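Local coordinates for cellulase (Bacillus sp. BG-CS10, PDB 5E09), which hydrolyses the beta-1,4-glucosidic bonds of cellulose with a family 5 barrel and carries a family 46 module that probably helps it hold the polysaccharide, at residues I449-N454 and G493-T498; M461-A466 and S478-G483; E469-Q474 and N503-D508; D509-F514 and E523-K528. One frame throughout, in Å; residues are numbered along the deposited sequence.

Contact 1: residues I449-N454 and G493-T498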
loop_
_atom_site.group_PDB
_atom_site.type_symbol
_atom_site.label_atom_id
_atom_site.label_comp_id
_atom_site.label_asym_id
_atom_site.label_seq_id
_atom_site.Cartn_x
_atom_site.Cartn_y
_atom_site.Cartn_z
ATOM N N ILE A 449 -12.902 -11.868 -22.864
ATOM C CA ILE A 449 -12.513 -11.579 -24.235
ATOM C C ILE A 449 -11.176 -12.214 -24.569
ATOM O O ILE A 449 -10.171 -11.887 -23.947
ATOM C CB ILE A 449 -12.403 -10.068 -24.464
ATOM C CG1 ILE A 449 -13.695 -9.374 -24.026
ATOM C CG2 ILE A 449 -12.053 -9.772 -25.920
ATOM C CD1 ILE A 449 -13.542 -7.889 -23.784
ATOM N N PRO A 450 -11.154 -13.132 -25.546
ATOM C CA PRO A 450 -9.869 -13.671 -26.001
ATOM C C PRO A 450 -8.969 -12.541 -26.486
ATOM O O PRO A 450 -9.408 -11.681 -27.250
ATOM C CB PRO A 450 -10.261 -14.611 -27.145
ATOM C CG PRO A 450 -11.677 -14.995 -26.849
ATOM C CD PRO A 450 -12.298 -13.772 -26.222
ATOM N N ALA A 451 -7.729 -12.530 -26.022
ATOM C CA ALA A 451 -6.852 -11.394 -26.259
ATOM C C ALA A 451 -5.488 -11.812 -26.775
ATOM O O ALA A 451 -4.867 -12.736 -26.254
ATOM C CB ALA A 451 -6.695 -10.584 -24.984
ATOM N N HIS A 452 -5.030 -11.124 -27.814
ATOM C CA HIS A 452 -3.657 -11.246 -28.266
ATOM C C HIS A 452 -2.920 -10.002 -27.804
ATOM O O HIS A 452 -2.968 -8.960 -28.461
ATOM C CB HIS A 452 -3.584 -11.403 -29.785
ATOM C CG HIS A 452 -4.287 -12.619 -30.301
ATOM N ND1 HIS A 452 -3.774 -13.892 -30.160
ATOM C CD2 HIS A 452 -5.460 -12.758 -30.962
ATOM C CE1 HIS A 452 -4.603 -14.762 -30.709
ATOM N NE2 HIS A 452 -5.635 -14.100 -31.202
ATOM N N PHE A 453 -2.262 -10.107 -26.655
ATOM C CA PHE A 453 -1.627 -8.957 -26.026
ATOM C C PHE A 453 -0.403 -8.489 -26.809
ATOM O O PHE A 453 -0.060 -7.298 -26.789
ATOM C CB PHE A 453 -1.240 -9.285 -24.579
ATOM C CG PHE A 453 -2.426 -9.465 -23.661
ATOM C CD1 PHE A 453 -3.176 -8.373 -23.253
ATOM C CD2 PHE A 453 -2.786 -10.723 -23.210
ATOM C CE1 PHE A 453 -4.263 -8.531 -22.415
ATOM C CE2 PHE A 453 -3.875 -10.892 -22.369
ATOM C CZ PHE A 453 -4.614 -9.795 -21.973
ATOM N N ASN A 454 0.247 -9.427 -27.493
ATOM C CA ASN A 454 1.373 -9.111 -28.366
ATOM C C ASN A 454 2.461 -8.272 -27.693
ATOM O O ASN A 454 2.923 -7.281 -28.253
ATOM C CB ASN A 454 0.863 -8.388 -29.617
ATOM C CG ASN A 454 -0.002 -9.278 -30.480
ATOM O OD1 ASN A 454 0.130 -10.501 -30.442
ATOM N ND2 ASN A 454 -0.891 -8.674 -31.269
ATOM N N GLY A 493 -4.190 -15.533 -21.908
ATOM C CA GLY A 493 -4.482 -14.750 -23.095
ATOM C C GLY A 493 -5.912 -14.252 -23.169
ATOM O O GLY A 493 -6.592 -14.461 -24.177
ATOM N N GLU A 494 -6.383 -13.597 -22.108
ATOM C CA GLU A 494 -7.757 -13.096 -22.114
ATOM C C GLU A 494 -7.936 -11.885 -21.210
ATOM O O GLU A 494 -7.109 -11.624 -20.351
ATOM C CB GLU A 494 -8.726 -14.203 -21.687
ATOM C CG GLU A 494 -8.489 -14.705 -20.265
ATOM C CD GLU A 494 -9.389 -15.869 -19.882
ATOM O OE1 GLU A 494 -10.042 -16.454 -20.777
ATOM O OE2 GLU A 494 -9.443 -16.198 -18.677
ATOM N N ILE A 495 -9.014 -11.142 -21.425
ATOM C CA ILE A 495 -9.413 -10.084 -20.508
ATOM C C ILE A 495 -10.777 -10.416 -19.921
ATOM O O ILE A 495 -11.773 -10.475 -20.638
ATOM C CB ILE A 495 -9.478 -8.703 -21.188
ATOM C CG1 ILE A 495 -8.109 -8.313 -21.750
ATOM C CG2 ILE A 495 -9.951 -7.657 -20.193
ATOM C CD1 ILE A 495 -8.124 -7.022 -22.546
ATOM N N VAL A 496 -10.818 -10.641 -18.615
ATOM C CA VAL A 496 -12.063 -10.963 -17.931
ATOM C C VAL A 496 -12.886 -9.704 -17.679
ATOM O O VAL A 496 -12.346 -8.685 -17.259
ATOM C CB VAL A 496 -11.792 -11.672 -16.582
ATOM C CG1 VAL A 496 -13.090 -11.889 -15.812
ATOM C CG2 VAL A 496 -11.070 -12.990 -16.809
ATOM N N ILE A 497 -14.183 -9.768 -17.959
ATOM C CA ILE A 497 -15.103 -8.719 -17.531
ATOM C C ILE A 497 -15.982 -9.288 -16.416
ATOM O O ILE A 497 -16.696 -10.273 -16.621
ATOM C CB ILE A 497 -15.970 -8.204 -18.686
ATOM C CG1 ILE A 497 -15.100 -7.867 -19.899
ATOM C CG2 ILE A 497 -16.750 -6.975 -18.250
ATOM C CD1 ILE A 497 -14.195 -6.657 -19.683
ATOM N N THR A 498 -15.918 -8.671 -15.239
ATOM C CA THR A 498 -16.474 -9.257 -14.019
ATOM C C THR A 498 -17.992 -9.139 -13.878
ATOM O O THR A 498 -18.637 -8.333 -14.553
ATOM C CB THR A 498 -15.839 -8.625 -12.768
ATOM O OG1 THR A 498 -16.162 -7.230 -12.720
ATOM C CG2 THR A 498 -14.333 -8.795 -12.790
#

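Contact 2: residues M461-A466 and S478-G483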
loop_
_atom_site.group_PDB
_atom_site.type_symbol
_atom_site.label_atom_id
_atom_site.label_comp_id
_atom_site.label_asym_id
_atom_site.label_seq_id
_atom_site.Cartn_x
_atom_site.Cartn_y
_atom_site.Cartn_z
HETATM N N MSE A 461 -9.281 0.788 -18.785
HETATM C CA MSE A 461 -10.412 0.488 -19.666
HETATM C C MSE A 461 -11.533 1.511 -19.502
HETATM O O MSE A 461 -11.973 1.788 -18.384
HETATM C CB MSE A 461 -10.962 -0.925 -19.392
HETATM C CG MSE A 461 -12.180 -1.288 -20.246
HETATM SE SE MSE A 461 -13.173 -2.904 -19.727
HETATM C CE MSE A 461 -14.178 -2.212 -18.214
ATOM N N GLU A 462 -11.985 2.076 -20.616
ATOM C CA GLU A 462 -13.162 2.934 -20.611
ATOM C C GLU A 462 -14.404 2.145 -21.001
ATOM O O GLU A 462 -14.334 1.214 -21.798
ATOM C CB GLU A 462 -12.991 4.116 -21.559
ATOM C CG GLU A 462 -12.067 5.202 -21.060
ATOM C CD GLU A 462 -12.007 6.381 -22.018
ATOM O OE1 GLU A 462 -11.274 6.294 -23.030
ATOM O OE2 GLU A 462 -12.699 7.392 -21.761
ATOM N N ALA A 463 -15.541 2.533 -20.435
ATOM C CA ALA A 463 -16.818 1.927 -20.775
ATOM C C ALA A 463 -17.880 3.004 -20.922
ATOM O O ALA A 463 -18.202 3.689 -19.956
ATOM C CB ALA A 463 -17.228 0.924 -19.717
ATOM N N VAL A 464 -18.413 3.173 -22.128
ATOM C CA VAL A 464 -19.510 4.123 -22.327
ATOM C C VAL A 464 -20.639 3.451 -23.082
ATOM O O VAL A 464 -20.403 2.533 -23.844
ATOM C CB VAL A 464 -19.073 5.381 -23.102
ATOM C CG1 VAL A 464 -18.039 6.173 -22.312
ATOM C CG2 VAL A 464 -18.537 5.004 -24.473
ATOM N N TYR A 465 -21.869 3.893 -22.870
ATOM C CA TYR A 465 -22.972 3.344 -23.645
ATOM C C TYR A 465 -22.918 3.879 -25.064
ATOM O O TYR A 465 -22.196 4.840 -25.342
ATOM C CB TYR A 465 -24.316 3.671 -23.003
ATOM C CG TYR A 465 -24.548 2.929 -21.715
ATOM C CD1 TYR A 465 -24.710 1.548 -21.705
ATOM C CD2 TYR A 465 -24.598 3.604 -20.508
ATOM C CE1 TYR A 465 -24.920 0.865 -20.524
ATOM C CE2 TYR A 465 -24.808 2.933 -19.327
ATOM C CZ TYR A 465 -24.971 1.569 -19.339
ATOM O OH TYR A 465 -25.182 0.911 -18.154
ATOM N N ALA A 466 -23.681 3.252 -25.955
ATOM C CA ALA A 466 -23.694 3.633 -27.363
ATOM C C ALA A 466 -24.064 5.104 -27.547
ATOM O O ALA A 466 -23.685 5.721 -28.541
ATOM C CB ALA A 466 -24.653 2.742 -28.145
ATOM N N SER A 478 -15.577 7.523 -17.120
ATOM C CA SER A 478 -15.584 6.476 -18.134
ATOM C C SER A 478 -14.533 5.408 -17.844
ATOM O O SER A 478 -14.658 4.265 -18.288
ATOM C CB SER A 478 -15.353 7.076 -19.521
ATOM O OG SER A 478 -14.121 7.775 -19.562
ATOM N N PHE A 479 -13.502 5.784 -17.092
ATOM C CA PHE A 479 -12.408 4.871 -16.769
ATOM C C PHE A 479 -12.754 3.960 -15.604
ATOM O O PHE A 479 -12.881 4.415 -14.470
ATOM C CB PHE A 479 -11.135 5.660 -16.452
ATOM C CG PHE A 479 -10.563 6.370 -17.638
ATOM C CD1 PHE A 479 -9.663 5.731 -18.471
ATOM C CD2 PHE A 479 -10.941 7.671 -17.936
ATOM C CE1 PHE A 479 -9.141 6.376 -19.579
ATOM C CE2 PHE A 479 -10.425 8.322 -19.047
ATOM C CZ PHE A 479 -9.524 7.673 -19.868
ATOM N N LYS A 480 -12.883 2.667 -15.883
ATOM C CA LYS A 480 -13.292 1.703 -14.868
ATOM C C LYS A 480 -12.119 1.218 -14.021
ATOM O O LYS A 480 -10.970 1.200 -14.475
ATOM C CB LYS A 480 -13.995 0.519 -15.524
ATOM C CG LYS A 480 -15.214 0.916 -16.361
ATOM C CD LYS A 480 -16.304 1.567 -15.506
ATOM C CE LYS A 480 -16.447 3.045 -15.819
ATOM N NZ LYS A 480 -17.493 3.705 -14.981
ATOM N N GLU A 481 -12.427 0.833 -12.787
ATOM C CA GLU A 481 -11.425 0.445 -11.805
ATOM C C GLU A 481 -10.777 -0.892 -12.142
ATOM O O GLU A 481 -11.466 -1.898 -12.329
ATOM C CB GLU A 481 -12.060 0.377 -10.410
ATOM C CG GLU A 481 -11.164 -0.218 -9.326
ATOM C CD GLU A 481 -11.806 -0.165 -7.947
ATOM O OE1 GLU A 481 -13.013 0.153 -7.863
ATOM O OE2 GLU A 481 -11.110 -0.443 -6.946
ATOM N N PHE A 482 -9.447 -0.890 -12.199
ATOM C CA PHE A 482 -8.666 -2.083 -12.508
ATOM C C PHE A 482 -8.917 -3.215 -11.504
ATOM O O PHE A 482 -8.904 -2.996 -10.287
ATOM C CB PHE A 482 -7.182 -1.727 -12.529
ATOM C CG PHE A 482 -6.328 -2.672 -13.328
ATOM C CD1 PHE A 482 -5.979 -3.920 -12.823
ATOM C CD2 PHE A 482 -5.838 -2.294 -14.569
ATOM C CE1 PHE A 482 -5.170 -4.786 -13.556
ATOM C CE2 PHE A 482 -5.028 -3.149 -15.312
ATOM C CZ PHE A 482 -4.691 -4.396 -14.802
ATOM N N GLY A 483 -9.132 -4.423 -12.017
ATOM C CA GLY A 483 -9.335 -5.580 -11.164
ATOM C C GLY A 483 -10.655 -5.801 -10.458
ATOM O O GLY A 483 -10.892 -6.866 -9.882
#

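Contact 3: residues E469-Q474 and N503-D508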
loop_
_atom_site.group_PDB
_atom_site.type_symbol
_atom_site.label_atom_id
_atom_site.label_comp_id
_atom_site.label_asym_id
_atom_site.label_seq_id
_atom_site.Cartn_x
_atom_site.Cartn_y
_atom_site.Cartn_z
ATOM N N GLU A 469 -22.938 7.907 -22.850
ATOM C CA GLU A 469 -23.073 8.000 -21.400
ATOM C C GLU A 469 -22.195 6.963 -20.676
ATOM O O GLU A 469 -22.039 5.835 -21.149
ATOM C CB GLU A 469 -24.550 7.833 -21.033
ATOM C CG GLU A 469 -24.872 7.659 -19.565
ATOM C CD GLU A 469 -26.373 7.540 -19.335
ATOM O OE1 GLU A 469 -27.147 7.881 -20.262
ATOM O OE2 GLU A 469 -26.781 7.101 -18.237
ATOM N N PHE A 470 -21.622 7.342 -19.534
ATOM C CA PHE A 470 -20.692 6.465 -18.817
ATOM C C PHE A 470 -21.380 5.212 -18.282
ATOM O O PHE A 470 -22.383 5.300 -17.575
ATOM C CB PHE A 470 -20.026 7.209 -17.659
ATOM C CG PHE A 470 -19.218 8.405 -18.083
ATOM C CD1 PHE A 470 -18.778 8.538 -19.387
ATOM C CD2 PHE A 470 -18.893 9.395 -17.168
ATOM C CE1 PHE A 470 -18.034 9.640 -19.775
ATOM C CE2 PHE A 470 -18.148 10.499 -17.547
ATOM C CZ PHE A 470 -17.718 10.621 -18.853
ATOM N N ALA A 471 -20.830 4.048 -18.615
ATOM C CA ALA A 471 -21.405 2.775 -18.188
ATOM C C ALA A 471 -20.647 2.171 -17.010
ATOM O O ALA A 471 -19.462 2.444 -16.829
ATOM C CB ALA A 471 -21.427 1.788 -19.356
ATOM N N GLY A 472 -21.336 1.353 -16.217
ATOM C CA GLY A 472 -20.701 0.565 -15.169
ATOM C C GLY A 472 -20.519 1.274 -13.841
ATOM O O GLY A 472 -20.962 2.407 -13.678
ATOM N N PRO A 473 -19.863 0.601 -12.882
ATOM C CA PRO A 473 -19.540 1.145 -11.556
ATOM C C PRO A 473 -18.779 2.467 -11.640
ATOM O O PRO A 473 -18.091 2.706 -12.635
ATOM C CB PRO A 473 -18.669 0.051 -10.936
ATOM C CG PRO A 473 -19.133 -1.191 -11.587
ATOM C CD PRO A 473 -19.434 -0.802 -13.008
ATOM N N GLN A 474 -18.909 3.298 -10.607
ATOM C CA GLN A 474 -18.361 4.651 -10.593
ATOM C C GLN A 474 -18.775 5.404 -11.846
ATOM O O GLN A 474 -17.938 5.796 -12.663
ATOM C CB GLN A 474 -16.833 4.628 -10.458
ATOM C CG GLN A 474 -16.331 3.854 -9.246
ATOM C CD GLN A 474 -16.856 4.401 -7.927
ATOM O OE1 GLN A 474 -17.273 5.558 -7.835
ATOM N NE2 GLN A 474 -16.842 3.564 -6.897
ATOM N N ASN A 503 -23.368 -6.240 -13.327
ATOM C CA ASN A 503 -24.465 -5.969 -12.397
ATOM C C ASN A 503 -24.875 -4.498 -12.382
ATOM O O ASN A 503 -25.920 -4.153 -11.836
ATOM C CB ASN A 503 -24.099 -6.393 -10.968
ATOM C CG ASN A 503 -23.999 -7.901 -10.805
ATOM O OD1 ASN A 503 -24.556 -8.671 -11.591
ATOM N ND2 ASN A 503 -23.277 -8.330 -9.777
ATOM N N GLU A 504 -24.054 -3.628 -12.964
ATOM C CA GLU A 504 -24.354 -2.201 -12.932
ATOM C C GLU A 504 -24.380 -1.579 -14.323
ATOM O O GLU A 504 -24.065 -0.405 -14.493
ATOM C CB GLU A 504 -23.350 -1.465 -12.032
ATOM C CG GLU A 504 -23.397 -1.945 -10.581
ATOM C CD GLU A 504 -22.494 -1.155 -9.646
ATOM O OE1 GLU A 504 -22.494 0.095 -9.719
ATOM O OE2 GLU A 504 -21.784 -1.789 -8.832
ATOM N N VAL A 505 -24.766 -2.368 -15.318
ATOM C CA VAL A 505 -24.997 -1.824 -16.649
ATOM C C VAL A 505 -26.369 -2.235 -17.180
ATOM O O VAL A 505 -26.817 -3.367 -16.985
ATOM C CB VAL A 505 -23.896 -2.253 -17.664
ATOM C CG1 VAL A 505 -22.539 -1.706 -17.252
ATOM C CG2 VAL A 505 -23.827 -3.751 -17.793
ATOM N N ARG A 506 -27.033 -1.292 -17.838
ATOM C CA ARG A 506 -28.319 -1.530 -18.474
ATOM C C ARG A 506 -28.152 -2.518 -19.634
ATOM O O ARG A 506 -27.029 -2.808 -20.054
ATOM C CB ARG A 506 -28.903 -0.215 -18.998
ATOM C CG ARG A 506 -28.376 0.078 -20.387
ATOM C CD ARG A 506 -28.621 1.472 -20.952
ATOM N NE ARG A 506 -28.382 2.570 -20.029
ATOM C CZ ARG A 506 -28.086 3.801 -20.430
ATOM N NH1 ARG A 506 -27.947 4.064 -21.724
ATOM N NH2 ARG A 506 -27.886 4.760 -19.538
ATOM N N ASP A 507 -29.268 -3.023 -20.155
ATOM C CA ASP A 507 -29.256 -3.808 -21.388
ATOM C C ASP A 507 -29.077 -2.881 -22.581
ATOM O O ASP A 507 -29.990 -2.141 -22.942
ATOM C CB ASP A 507 -30.549 -4.613 -21.545
ATOM C CG ASP A 507 -30.785 -5.574 -20.397
ATOM O OD1 ASP A 507 -29.858 -6.347 -20.064
ATOM O OD2 ASP A 507 -31.901 -5.558 -19.834
ATOM N N ASP A 508 -27.903 -2.930 -23.196
ATOM C CA ASP A 508 -27.537 -1.961 -24.216
ATOM C C ASP A 508 -26.241 -2.369 -24.893
ATOM O O ASP A 508 -25.628 -3.375 -24.535
ATOM C CB ASP A 508 -27.377 -0.573 -23.590
ATOM C CG ASP A 508 -27.571 0.557 -24.582
ATOM O OD1 ASP A 508 -27.559 0.297 -25.803
ATOM O OD2 ASP A 508 -27.725 1.716 -24.132
HETATM O O HOH W 1 -24.195 2.191 -15.794
#

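Contact 4: residues D509-F514 and E523-K528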
loop_
_atom_site.group_PDB
_atom_site.type_symbol
_atom_site.label_atom_id
_atom_site.label_comp_id
_atom_site.label_asym_id
_atom_site.label_seq_id
_atom_site.Cartn_x
_atom_site.Cartn_y
_atom_site.Cartn_z
ATOM N N ASP A 509 -25.833 -1.582 -25.879
ATOM C CA ASP A 509 -24.496 -1.688 -26.430
ATOM C C ASP A 509 -23.552 -0.915 -25.528
ATOM O O ASP A 509 -23.859 0.195 -25.093
ATOM C CB ASP A 509 -24.447 -1.153 -27.859
ATOM C CG ASP A 509 -24.844 -2.194 -28.875
ATOM O OD1 ASP A 509 -25.384 -3.241 -28.461
ATOM O OD2 ASP A 509 -24.624 -1.970 -30.084
ATOM N N ILE A 510 -22.417 -1.525 -25.226
ATOM C CA ILE A 510 -21.395 -0.900 -24.406
ATOM C C ILE A 510 -20.092 -0.846 -25.190
ATOM O O ILE A 510 -19.571 -1.870 -25.608
ATOM C CB ILE A 510 -21.185 -1.660 -23.084
ATOM C CG1 ILE A 510 -22.512 -1.792 -22.333
ATOM C CG2 ILE A 510 -20.149 -0.962 -22.225
ATOM C CD1 ILE A 510 -22.571 -2.976 -21.391
ATOM N N HIS A 511 -19.590 0.359 -25.417
ATOM C CA HIS A 511 -18.307 0.548 -26.071
ATOM C C HIS A 511 -17.195 0.568 -25.031
ATOM O O HIS A 511 -17.164 1.436 -24.153
ATOM C CB HIS A 511 -18.303 1.839 -26.895
ATOM C CG HIS A 511 -19.228 1.806 -28.074
ATOM N ND1 HIS A 511 -20.595 1.701 -27.946
ATOM C CD2 HIS A 511 -18.978 1.854 -29.404
ATOM C CE1 HIS A 511 -21.150 1.690 -29.146
ATOM N NE2 HIS A 511 -20.190 1.783 -30.048
ATOM N N LEU A 512 -16.305 -0.413 -25.128
ATOM C CA LEU A 512 -15.112 -0.488 -24.298
ATOM C C LEU A 512 -13.902 0.020 -25.073
ATOM O O LEU A 512 -13.727 -0.288 -26.262
ATOM C CB LEU A 512 -14.847 -1.922 -23.814
ATOM C CG LEU A 512 -15.981 -2.735 -23.184
ATOM C CD1 LEU A 512 -15.524 -4.162 -22.900
ATOM C CD2 LEU A 512 -16.501 -2.074 -21.919
ATOM N N THR A 513 -13.069 0.795 -24.387
ATOM C CA THR A 513 -11.813 1.261 -24.948
ATOM C C THR A 513 -10.676 0.829 -24.046
ATOM O O THR A 513 -10.529 1.361 -22.954
ATOM C CB THR A 513 -11.779 2.795 -25.087
ATOM O OG1 THR A 513 -12.925 3.241 -25.818
ATOM C CG2 THR A 513 -10.499 3.247 -25.799
ATOM N N PHE A 514 -9.872 -0.131 -24.487
ATOM C CA PHE A 514 -8.714 -0.537 -23.694
ATOM C C PHE A 514 -7.488 0.335 -23.989
ATOM O O PHE A 514 -7.065 0.468 -25.145
ATOM C CB PHE A 514 -8.393 -2.011 -23.932
ATOM C CG PHE A 514 -9.456 -2.946 -23.427
ATOM C CD1 PHE A 514 -9.441 -3.384 -22.113
ATOM C CD2 PHE A 514 -10.478 -3.375 -24.263
ATOM C CE1 PHE A 514 -10.417 -4.243 -21.641
ATOM C CE2 PHE A 514 -11.464 -4.234 -23.799
ATOM C CZ PHE A 514 -11.431 -4.669 -22.482
ATOM N N GLU A 523 -10.586 -0.759 -29.452
ATOM C CA GLU A 523 -12.019 -0.628 -29.258
ATOM C C GLU A 523 -12.668 -1.999 -29.282
ATOM O O GLU A 523 -12.206 -2.898 -29.986
ATOM C CB GLU A 523 -12.633 0.269 -30.332
ATOM C CG GLU A 523 -12.087 1.693 -30.346
ATOM C CD GLU A 523 -12.677 2.560 -29.246
ATOM O OE1 GLU A 523 -13.807 2.268 -28.796
ATOM O OE2 GLU A 523 -12.017 3.541 -28.834
ATOM N N TYR A 524 -13.736 -2.154 -28.503
ATOM C CA TYR A 524 -14.454 -3.420 -28.419
ATOM C C TYR A 524 -15.910 -3.155 -28.053
ATOM O O TYR A 524 -16.199 -2.212 -27.329
ATOM C CB TYR A 524 -13.798 -4.333 -27.385
ATOM C CG TYR A 524 -14.185 -5.791 -27.487
ATOM C CD1 TYR A 524 -13.583 -6.628 -28.422
ATOM C CD2 TYR A 524 -15.139 -6.337 -26.639
ATOM C CE1 TYR A 524 -13.926 -7.961 -28.509
ATOM C CE2 TYR A 524 -15.488 -7.671 -26.719
ATOM C CZ TYR A 524 -14.881 -8.477 -27.654
ATOM O OH TYR A 524 -15.225 -9.806 -27.731
ATOM N N THR A 525 -16.833 -3.976 -28.538
ATOM C CA THR A 525 -18.243 -3.694 -28.284
ATOM C C THR A 525 -18.952 -4.861 -27.609
ATOM O O THR A 525 -18.831 -6.000 -28.040
ATOM C CB THR A 525 -18.985 -3.329 -29.596
ATOM O OG1 THR A 525 -18.329 -2.220 -30.220
ATOM C CG2 THR A 525 -20.436 -2.951 -29.313
ATOM N N LEU A 526 -19.677 -4.569 -26.537
ATOM C CA LEU A 526 -20.497 -5.573 -25.867
ATOM C C LEU A 526 -21.976 -5.329 -26.151
ATOM O O LEU A 526 -22.424 -4.192 -26.218
ATOM C CB LEU A 526 -20.257 -5.565 -24.354
ATOM C CG LEU A 526 -18.825 -5.710 -23.832
ATOM C CD1 LEU A 526 -18.814 -5.736 -22.308
ATOM C CD2 LEU A 526 -18.162 -6.955 -24.397
ATOM N N SER A 527 -22.724 -6.404 -26.338
ATOM C CA SER A 527 -24.174 -6.337 -26.329
ATOM C C SER A 527 -24.647 -7.177 -25.159
ATOM O O SER A 527 -24.459 -8.393 -25.143
ATOM C CB SER A 527 -24.769 -6.834 -27.648
ATOM O OG SER A 527 -24.438 -5.960 -28.712
ATOM N N LYS A 528 -25.222 -6.517 -24.162
ATOM C CA LYS A 528 -25.732 -7.199 -22.980
ATOM C C LYS A 528 -27.252 -7.285 -22.996
ATOM O O LYS A 528 -27.945 -6.283 -23.179
ATOM C CB LYS A 528 -25.285 -6.502 -21.694
ATOM C CG LYS A 528 -26.060 -6.997 -20.475
ATOM C CD LYS A 528 -25.511 -6.472 -19.170
ATOM C CE LYS A 528 -26.375 -6.894 -17.984
ATOM N NZ LYS A 528 -27.686 -6.185 -17.942
#

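Contact 1: residues I449-N454 and G493-T498
CG of Phe453 and CG1 of Ile495 each stand anti to the carbonyl carbon of their own residue (chi1 -69° and -60°), and Phe453 CZ lies 3.8 Å from Ile495 CG1. The rim of the same ring faces the backbone, with Glu494 O in the ring plane, 3.5 Å from Phe453 CZ. Ala451 CB rests over one ring face, offset toward the rim. Beside this cluster the chains pair antiparallel. Ile449 N bonds Ile495 O at 2.9 Å, Ile495 N returns the bond to Ile449 O, and Ala451 N reaches Gly493 O. Pro450, which has no N-H to give, stands in the non-hydrogen-bonded pair with Glu494, where no N-H is called for toward strand 494-497. Gly493, with positive phi, and Glu494 form a G1 beta bulge against Val489. Farther along, Ile449 CD1 lies 4.2 Å from Ile497 CG1. The contact thus illustrates how one strand pair serves two environments: Pro450 and Glu494 occupy a partly exposed face, while Ile449 and Ile495 belong to a buried, apolar face that Val458 and Met461 of strand 458-465 help to cover, so the main-chain bonds supply the polar part of the pairing.

Contact 2: residues M461-A466 and S478-G483
Glu462 and Phe479 stand opposite each other as an antiparallel non-hydrogen-bonded pair, flanked by bonds from Lys480 N to Met461 O (2.8 Å) and from Ala463 N to Ser478 O (2.9 Å). Their side chains run side by side in the same direction, and the carboxylate plane is only 3° from that of the ring. Glu462 CG lies over one face of Phe479, 3.6 Å from the ring centroid in a CH-pi contact. Ser478 adds a polar grip. Ser478 OG sits between the backbone N and the carbonyl carbon (chi1 58°), and from there donates a 2.6 Å bond to the anti lone pair of Glu462 OE2. The other oxygen, OE1, is bonded by His515, whose ring also meets that of Phe479. An alanine in place of Glu462 would probably leave the Ser478 hydroxyl and His515 without their acceptor and would take away the CH-pi contact that CG makes with the Phe479 ring. Lys480 extends the contact with its aliphatic part: CE of Met461, present as selenomethionine, lies 3.8 Å from Lys480 CG, and Ala463 CB is 3.9 Å from the same carbon. Its NZ departs to Pro473 O, with Ala471 O and Thr477 O as further acceptors. In this short edge strand of the binding module, Phe479 also shares a main-chain hydrogen bond with Ala236 of the family 5 cellulase part of the chain. A carboxylate stacked flat and bonded through both oxygens is probably restrained from turning, and the short serine bond is likely to stabilise its charged form beside the aromatic ring.

Contact 3: residues E469-Q474 and N503-D508
A water oxygen held between Gly472 and Glu504 is one of two polar links of this contact: it accepts from Gly472 N at 3.0 Å and donates to Glu504 O at 2.9 Å. Neither chain is in a regular strand here, and the water does what a direct backbone bond would do in a sheet. Beside it, Val505 CG1 presses on the glycine backbone, 3.4 Å from Gly472 N, and lies 4.2 Å from Ala471 CB. The carboxylate of Glu504 lies against the proline, with OE1 3.6 Å from Pro473 CA and OE2 near CG. The charged end is built around Arg506. Arg506 NH2 forms a salt bridge with Glu469 OE2 at 2.9 Å, but the N-H...O angle of 116° makes the hydrogen bond weak, and the two flat groups are turned 77° apart. Arg506 NH1 makes a weak, long bond to Asp508 OD2, 3.4 Å away, completing the network. An alanine in place of Glu469 would probably leave the NH2 end of Arg506 without its carboxylate, with only the weak pair to Asp508 left within the network, and freer to turn. Tyr465 makes a cation-pi contact with the guanidinium and bonds Arg506 N through its hydroxyl. Two loops are thus joined by a bridging water, a small apolar patch and an ion pair whose hydrogen bond is bent, in which charge attraction probably counts for more than directed hydrogen bonding.

Contact 4: residues D509-F514 and E523-K528
Thr525 OG1 lies over one face of the His511 ring, while Phe514 turns its edge to Tyr524, with CE2 4.3 Å from Tyr524 CB. The Tyr524 ring has Leu526 CD2 in plane at its edge, and Leu512 CD1 approaches it obliquely. CG of Tyr524 is anti to the backbone N (chi1 -163°), and the ring leads away from its partner strand to touch Leu437 and Thr440, its hydroxyl bonding Glu438 O. Between the strands, Leu512 CD1 packs on Leu526 CD1 at 3.7 Å, and the Ile510 and Leu526 side chains touch at CB. Two reciprocal pairs of backbone bonds, between Ile510 and Leu526 and between Leu512 and Tyr524, fix this antiparallel hairpin. Its other face is polar. Ser527 OG donates to Asp509 OD1 at 2.9 Å, coming from above the carboxylate plane, and at the far end Thr513 OG1 lies beside Glu523 OE2, 3.2 Å away. A single hairpin can therefore line a core and meet solvent at once. In the sheet, strand 458-465 flanks it at 509-516 and strand 532-536 flanks it at 521-529, while strand 447-452 sends Ile449 and Phe447 against its apolar face.

How the contacts relate
All four contacts lie in the C-terminal carbohydrate-binding module. Along the chain, contact 1 opens first, at 449-454, and closes a long loop when strand 494-497 returns to it. Contact 2 opens and closes within that span, between 461-466 and 478-483. Contact 3 starts at 469-474, inside both spans, and ends beyond them at 503-508, so it crosses contacts 1 and 2. Contact 4 follows in series as a local hairpin. Strands 458-465 and 509-516 are sheet neighbours, which joins contacts 2 and 4, while isoleucines of contact 1 pack against that hairpin. Lys480 ties contact 2 to the loop 469-474, and Lys528 ties contact 4 to Asp507 of contact 3.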